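Thiamine monophosphate kinase (PDB 1VQV) catalyses the ATP-dependent phosphorylation of thiamine monophosphate to thiamine diphosphate, the active form of vitamin B1, working as a homodimer with magnesium. Local coordinates at residues B[70-74]-B[204-208]; B[188-194]-B[262-266]. All blocks are in the same frame, centred on the assembly; numbering follows the deposited sequence.

Interaction 1 (B[70-74]-B[204-208]); sequences SDVIA and ASMDI
Asp207 reaches from strand 204-208 toward the C-terminal end of helix 57-73, which its CB and OD2 meet. Its CB lies 3.9 Å from Ala74 CB and 3.6 Å from Ser70 O. With CG anti to the backbone N (chi1 176°), the carboxylate is carried past Ala74 to Ser70, where OD2 sits 3.2 Å from Ser70 CB. The hydroxyl stands farther off, Ser70 OG being 3.9 Å from Asp207 OD2 without a bond between them; it makes a weak bond to Ser66 O. OD1 lies beside the carboxylate of Glu260, a substrate-binding residue. In this PurM-like kinase fold the helix belongs to the AIR synthase-related N-terminal domain, whereas the strand edges the second sheet, so the contact joins the two halves. Both halves supply magnesium ligands here: Asp71 and Asp207 bind a common ion, and their carboxylate planes stand 61° apart. Asp71 OD1 and Asp207 OD1 are 4.8 Å apart, and the shared cation would probably offset the repulsion between them. Ala74 is small enough for its methyl to press on the strand backbone, CB to Asp207 N being 3.4 Å. Two residues earlier on the strand, Ser205 OG donates to Ala74 O at 2.8 Å, a short hydroxyl arm that serves a carbonyl near the helix end.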
loop_
_atom_site.group_PDB
_atom_site.type_symbol
_atom_site.label_atom_id
_atom_site.label_comp_id
_atom_site.label_asym_id
_atom_site.label_seq_id
_atom_site.Cartn_x
_atom_site.Cartn_y
_atom_site.Cartn_z
ATOM N N SER B 70 -3.246 -14.889 -0.070
ATOM C CA SER B 70 -3.054 -15.933 -1.063
ATOM C C SER B 70 -1.722 -15.865 -1.793
ATOM O O SER B 70 -1.265 -16.865 -2.338
ATOM C CB SER B 70 -4.187 -15.909 -2.084
ATOM O OG SER B 70 -5.364 -16.455 -1.520
ATOM N N ASP B 71 -1.118 -14.680 -1.810
ATOM C CA ASP B 71 0.171 -14.469 -2.449
ATOM C C ASP B 71 1.285 -14.826 -1.486
ATOM O O ASP B 71 2.277 -15.446 -1.879
ATOM C CB ASP B 71 0.320 -13.018 -2.863
ATOM C CG ASP B 71 -0.645 -12.632 -3.938
ATOM O OD1 ASP B 71 -0.671 -13.337 -4.975
ATOM O OD2 ASP B 71 -1.377 -11.630 -3.744
ATOM N N VAL B 72 1.123 -14.400 -0.235
ATOM C CA VAL B 72 2.086 -14.698 0.815
ATOM C C VAL B 72 2.112 -16.212 0.995
ATOM O O VAL B 72 3.167 -16.818 1.132
ATOM C CB VAL B 72 1.674 -14.083 2.174
ATOM C CG1 VAL B 72 2.634 -14.542 3.263
ATOM C CG2 VAL B 72 1.656 -12.561 2.088
ATOM N N ILE B 73 0.929 -16.812 0.991
ATOM C CA ILE B 73 0.782 -18.247 1.171
ATOM C C ILE B 73 1.450 -19.056 0.064
ATOM O O ILE B 73 2.115 -20.049 0.330
ATOM C CB ILE B 73 -0.747 -18.595 1.329
ATOM C CG1 ILE B 73 -0.986 -19.085 2.745
ATOM C CG2 ILE B 73 -1.224 -19.619 0.304
ATOM C CD1 ILE B 73 -0.366 -18.178 3.779
ATOM N N ALA B 74 1.285 -18.606 -1.175
ATOM C CA ALA B 74 1.860 -19.283 -2.334
ATOM C C ALA B 74 3.379 -19.289 -2.333
ATOM O O ALA B 74 3.990 -20.017 -3.106
ATOM C CB ALA B 74 1.346 -18.641 -3.619
ATOM N N ALA B 204 8.651 -25.316 -6.986
ATOM C CA ALA B 204 8.080 -24.188 -7.707
ATOM C C ALA B 204 6.664 -23.996 -7.130
ATOM O O ALA B 204 5.969 -24.981 -6.873
ATOM C CB ALA B 204 8.021 -24.489 -9.214
ATOM N N SER B 205 6.251 -22.749 -6.887
ATOM C CA SER B 205 4.907 -22.461 -6.358
ATOM C C SER B 205 4.424 -21.073 -6.761
ATOM O O SER B 205 5.221 -20.198 -7.081
ATOM C CB SER B 205 4.867 -22.571 -4.827
ATOM O OG SER B 205 3.530 -22.495 -4.338
HETATM N N MSE B 206 3.111 -20.874 -6.732
HETATM C CA MSE B 206 2.513 -19.592 -7.096
HETATM C C MSE B 206 0.990 -19.658 -7.093
HETATM O O MSE B 206 0.391 -20.703 -7.350
HETATM C CB MSE B 206 2.953 -19.172 -8.490
HETATM C CG MSE B 206 2.074 -19.727 -9.583
HETATM SE SE MSE B 206 2.662 -19.145 -11.356
HETATM C CE MSE B 206 3.841 -20.640 -11.744
ATOM N N ASP B 207 0.366 -18.518 -6.825
ATOM C CA ASP B 207 -1.081 -18.436 -6.812
ATOM C C ASP B 207 -1.620 -18.260 -8.235
ATOM O O ASP B 207 -1.092 -17.472 -9.019
ATOM C CB ASP B 207 -1.519 -17.274 -5.915
ATOM C CG ASP B 207 -3.018 -17.066 -5.922
ATOM O OD1 ASP B 207 -3.547 -16.589 -6.955
ATOM O OD2 ASP B 207 -3.660 -17.385 -4.895
ATOM N N ILE B 208 -2.643 -19.035 -8.576
ATOM C CA ILE B 208 -3.251 -18.930 -9.887
ATOM C C ILE B 208 -4.121 -17.676 -9.831
ATOM O O ILE B 208 -5.183 -17.655 -9.202
ATOM C CB ILE B 208 -4.096 -20.169 -10.201
ATOM C CG1 ILE B 208 -3.197 -21.414 -10.138
ATOM C CG2 ILE B 208 -4.753 -20.022 -11.579
ATOM C CD1 ILE B 208 -3.934 -22.722 -10.309
#

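Interaction 2 (B[188-194]-B[262-266]); sequences PTARIDY and YQLLF
Gln263 OE1 is held by two donors: Ser154 OG hydrogen-bonds to it, and Arg191 NE makes a weak bond at 3.0 Å, bent to 135° at the hydrogen. The guanidinium and amide planes are 60° apart, although OE1 itself lies at the guanidinium edge. Bends at chi2 and chi3 fold the arginine so that NE comes to OE1 and the guanidinium to Asp193. There NH1 forms a salt bridge with Asp193 OD1 at 2.8 Å, the carboxylate oxygen accepting through its syn lone pair. NH2 forms a salt bridge with Asp278, which also accepts a bond from Tyr194 OH. Tyr194 CE1 lies over one guanidinium face, toward its rim. The rest of Tyr194 makes apolar contacts with the strand: its CB meets Leu264 CD1 at 3.4 Å, and CE2 approaches Phe266 CZ at 4.0 Å. At the other end, Pro188 CG stands over one face of Tyr262, toward its rim, a CH-pi contact 3.9 Å from the ring centroid. The loop between helices 176-186 and 195-201 is therefore laid along strand 263-268. Three acceptors divided among three guanidinium nitrogens, with a ring over one face, should restrict the arginine's rotation, and the two nearby carboxylates should favour its charged form.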
loop_
_atom_site.group_PDB
_atom_site.type_symbol
_atom_site.label_atom_id
_atom_site.label_comp_id
_atom_site.label_asym_id
_atom_site.label_seq_id
_atom_site.Cartn_x
_atom_site.Cartn_y
_atom_site.Cartn_z
ATOM N N PRO B 188 -13.506 -15.561 -1.233
ATOM C CA PRO B 188 -12.590 -16.699 -1.360
ATOM C C PRO B 188 -11.790 -16.932 -0.081
ATOM O O PRO B 188 -11.664 -16.033 0.736
ATOM C CB PRO B 188 -11.705 -16.295 -2.531
ATOM C CG PRO B 188 -11.652 -14.804 -2.406
ATOM C CD PRO B 188 -13.075 -14.442 -2.090
ATOM N N THR B 189 -11.291 -18.153 0.103
ATOM C CA THR B 189 -10.476 -18.496 1.268
ATOM C C THR B 189 -9.070 -18.866 0.783
ATOM O O THR B 189 -8.908 -19.746 -0.056
ATOM C CB THR B 189 -11.065 -19.695 2.072
ATOM O OG1 THR B 189 -12.375 -19.364 2.555
ATOM C CG2 THR B 189 -10.186 -20.015 3.274
ATOM N N ALA B 190 -8.059 -18.162 1.283
ATOM C CA ALA B 190 -6.691 -18.447 0.894
ATOM C C ALA B 190 -6.344 -19.815 1.461
ATOM O O ALA B 190 -6.805 -20.182 2.545
ATOM C CB ALA B 190 -5.754 -17.390 1.444
ATOM N N ARG B 191 -5.528 -20.558 0.723
ATOM C CA ARG B 191 -5.123 -21.890 1.129
ATOM C C ARG B 191 -4.052 -21.832 2.183
ATOM O O ARG B 191 -3.009 -22.464 2.062
ATOM C CB ARG B 191 -4.623 -22.650 -0.086
ATOM C CG ARG B 191 -5.666 -22.718 -1.162
ATOM C CD ARG B 191 -7.004 -23.057 -0.553
ATOM N NE ARG B 191 -7.538 -24.277 -1.138
ATOM C CZ ARG B 191 -7.603 -25.445 -0.516
ATOM N NH1 ARG B 191 -7.173 -25.571 0.732
ATOM N NH2 ARG B 191 -8.086 -26.491 -1.160
ATOM N N ILE B 192 -4.325 -21.081 3.238
ATOM C CA ILE B 192 -3.354 -20.918 4.294
ATOM C C ILE B 192 -3.051 -22.258 4.922
ATOM O O ILE B 192 -2.109 -22.387 5.708
ATOM C CB ILE B 192 -3.839 -19.917 5.362
ATOM C CG1 ILE B 192 -2.693 -19.666 6.344
ATOM C CG2 ILE B 192 -5.117 -20.429 6.029
ATOM C CD1 ILE B 192 -2.924 -18.560 7.321
ATOM N N ASP B 193 -3.848 -23.255 4.542
ATOM C CA ASP B 193 -3.703 -24.635 5.013
ATOM C C ASP B 193 -2.653 -25.432 4.212
ATOM O O ASP B 193 -2.431 -26.604 4.468
ATOM C CB ASP B 193 -5.067 -25.345 4.961
ATOM C CG ASP B 193 -5.626 -25.469 3.547
ATOM O OD1 ASP B 193 -5.457 -24.558 2.717
ATOM O OD2 ASP B 193 -6.274 -26.484 3.252
ATOM N N TYR B 194 -2.008 -24.773 3.257
ATOM C CA TYR B 194 -0.981 -25.382 2.417
ATOM C C TYR B 194 0.394 -24.814 2.751
ATOM O O TYR B 194 1.391 -25.157 2.106
ATOM C CB TYR B 194 -1.237 -25.070 0.948
ATOM C CG TYR B 194 -2.111 -26.040 0.221
ATOM C CD1 TYR B 194 -3.466 -26.134 0.504
ATOM C CD2 TYR B 194 -1.576 -26.869 -0.767
ATOM C CE1 TYR B 194 -4.270 -27.027 -0.174
ATOM C CE2 TYR B 194 -2.368 -27.766 -1.452
ATOM C CZ TYR B 194 -3.712 -27.842 -1.154
ATOM O OH TYR B 194 -4.487 -28.739 -1.846
ATOM N N TYR B 262 -7.509 -18.130 -6.838
ATOM C CA TYR B 262 -6.929 -18.155 -5.503
ATOM C C TYR B 262 -6.526 -19.564 -5.082
ATOM O O TYR B 262 -6.610 -19.920 -3.908
ATOM C CB TYR B 262 -7.899 -17.570 -4.483
ATOM C CG TYR B 262 -8.590 -16.320 -4.957
ATOM C CD1 TYR B 262 -9.921 -16.363 -5.366
ATOM C CD2 TYR B 262 -7.913 -15.100 -5.014
ATOM C CE1 TYR B 262 -10.570 -15.226 -5.824
ATOM C CE2 TYR B 262 -8.546 -13.953 -5.470
ATOM C CZ TYR B 262 -9.879 -14.023 -5.876
ATOM O OH TYR B 262 -10.515 -12.898 -6.357
ATOM N N GLN B 263 -6.106 -20.365 -6.054
ATOM C CA GLN B 263 -5.637 -21.714 -5.779
ATOM C C GLN B 263 -4.142 -21.753 -6.071
ATOM O O GLN B 263 -3.615 -20.914 -6.799
ATOM C CB GLN B 263 -6.377 -22.745 -6.637
ATOM C CG GLN B 263 -7.838 -22.958 -6.258
ATOM C CD GLN B 263 -8.034 -23.396 -4.808
ATOM O OE1 GLN B 263 -7.103 -23.388 -4.008
ATOM N NE2 GLN B 263 -9.253 -23.766 -4.469
ATOM N N LEU B 264 -3.456 -22.725 -5.493
ATOM C CA LEU B 264 -2.020 -22.857 -5.684
ATOM C C LEU B 264 -1.623 -23.714 -6.876
ATOM O O LEU B 264 -2.293 -24.689 -7.200
ATOM C CB LEU B 264 -1.392 -23.455 -4.435
ATOM C CG LEU B 264 -1.537 -22.626 -3.171
ATOM C CD1 LEU B 264 -1.113 -23.441 -1.982
ATOM C CD2 LEU B 264 -0.690 -21.357 -3.301
ATOM N N LEU B 265 -0.530 -23.330 -7.529
ATOM C CA LEU B 265 0.021 -24.086 -8.651
ATOM C C LEU B 265 1.468 -24.286 -8.227
ATOM O O LEU B 265 2.248 -23.339 -8.227
ATOM C CB LEU B 265 -0.042 -23.290 -9.946
ATOM C CG LEU B 265 0.667 -23.929 -11.139
ATOM C CD1 LEU B 265 0.059 -25.266 -11.464
ATOM C CD2 LEU B 265 0.565 -23.009 -12.334
ATOM N N PHE B 266 1.810 -25.512 -7.836
ATOM C CA PHE B 266 3.145 -25.823 -7.352
ATOM C C PHE B 266 3.715 -27.072 -7.990
ATOM O O PHE B 266 3.017 -27.775 -8.698
ATOM C CB PHE B 266 3.115 -25.972 -5.818
ATOM C CG PHE B 266 2.111 -26.999 -5.295
ATOM C CD1 PHE B 266 2.543 -28.177 -4.681
ATOM C CD2 PHE B 266 0.735 -26.779 -5.390
ATOM C CE1 PHE B 266 1.620 -29.116 -4.168
ATOM C CE2 PHE B 266 -0.187 -27.714 -4.882
ATOM C CZ PHE B 266 0.262 -28.881 -4.273
#

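How the interactions relate
Interactions 1 and 2 have centres about 7 Å apart and share a sheet, in which strands 204-208 and 263-268 are antiparallel neighbours. Probable hydrogen bonds tie them directly: Ile208 N to Gln263 O at 2.8 Å and Met206 O to Leu265 N at 2.8 Å. The partners of the two strands also meet, for Ser70 OG packs on Ala190 CB at 3.1 Å, and Leu264 touches Ala74. The two contacts thus adjoin one another and are mostly buried. Both reach the active site: Asp71 and Asp207 bind magnesium in interaction 1, and the side chains of Asp207 and Tyr262 each come within about 3 Å (nearest atoms) of that of substrate-binding Glu260.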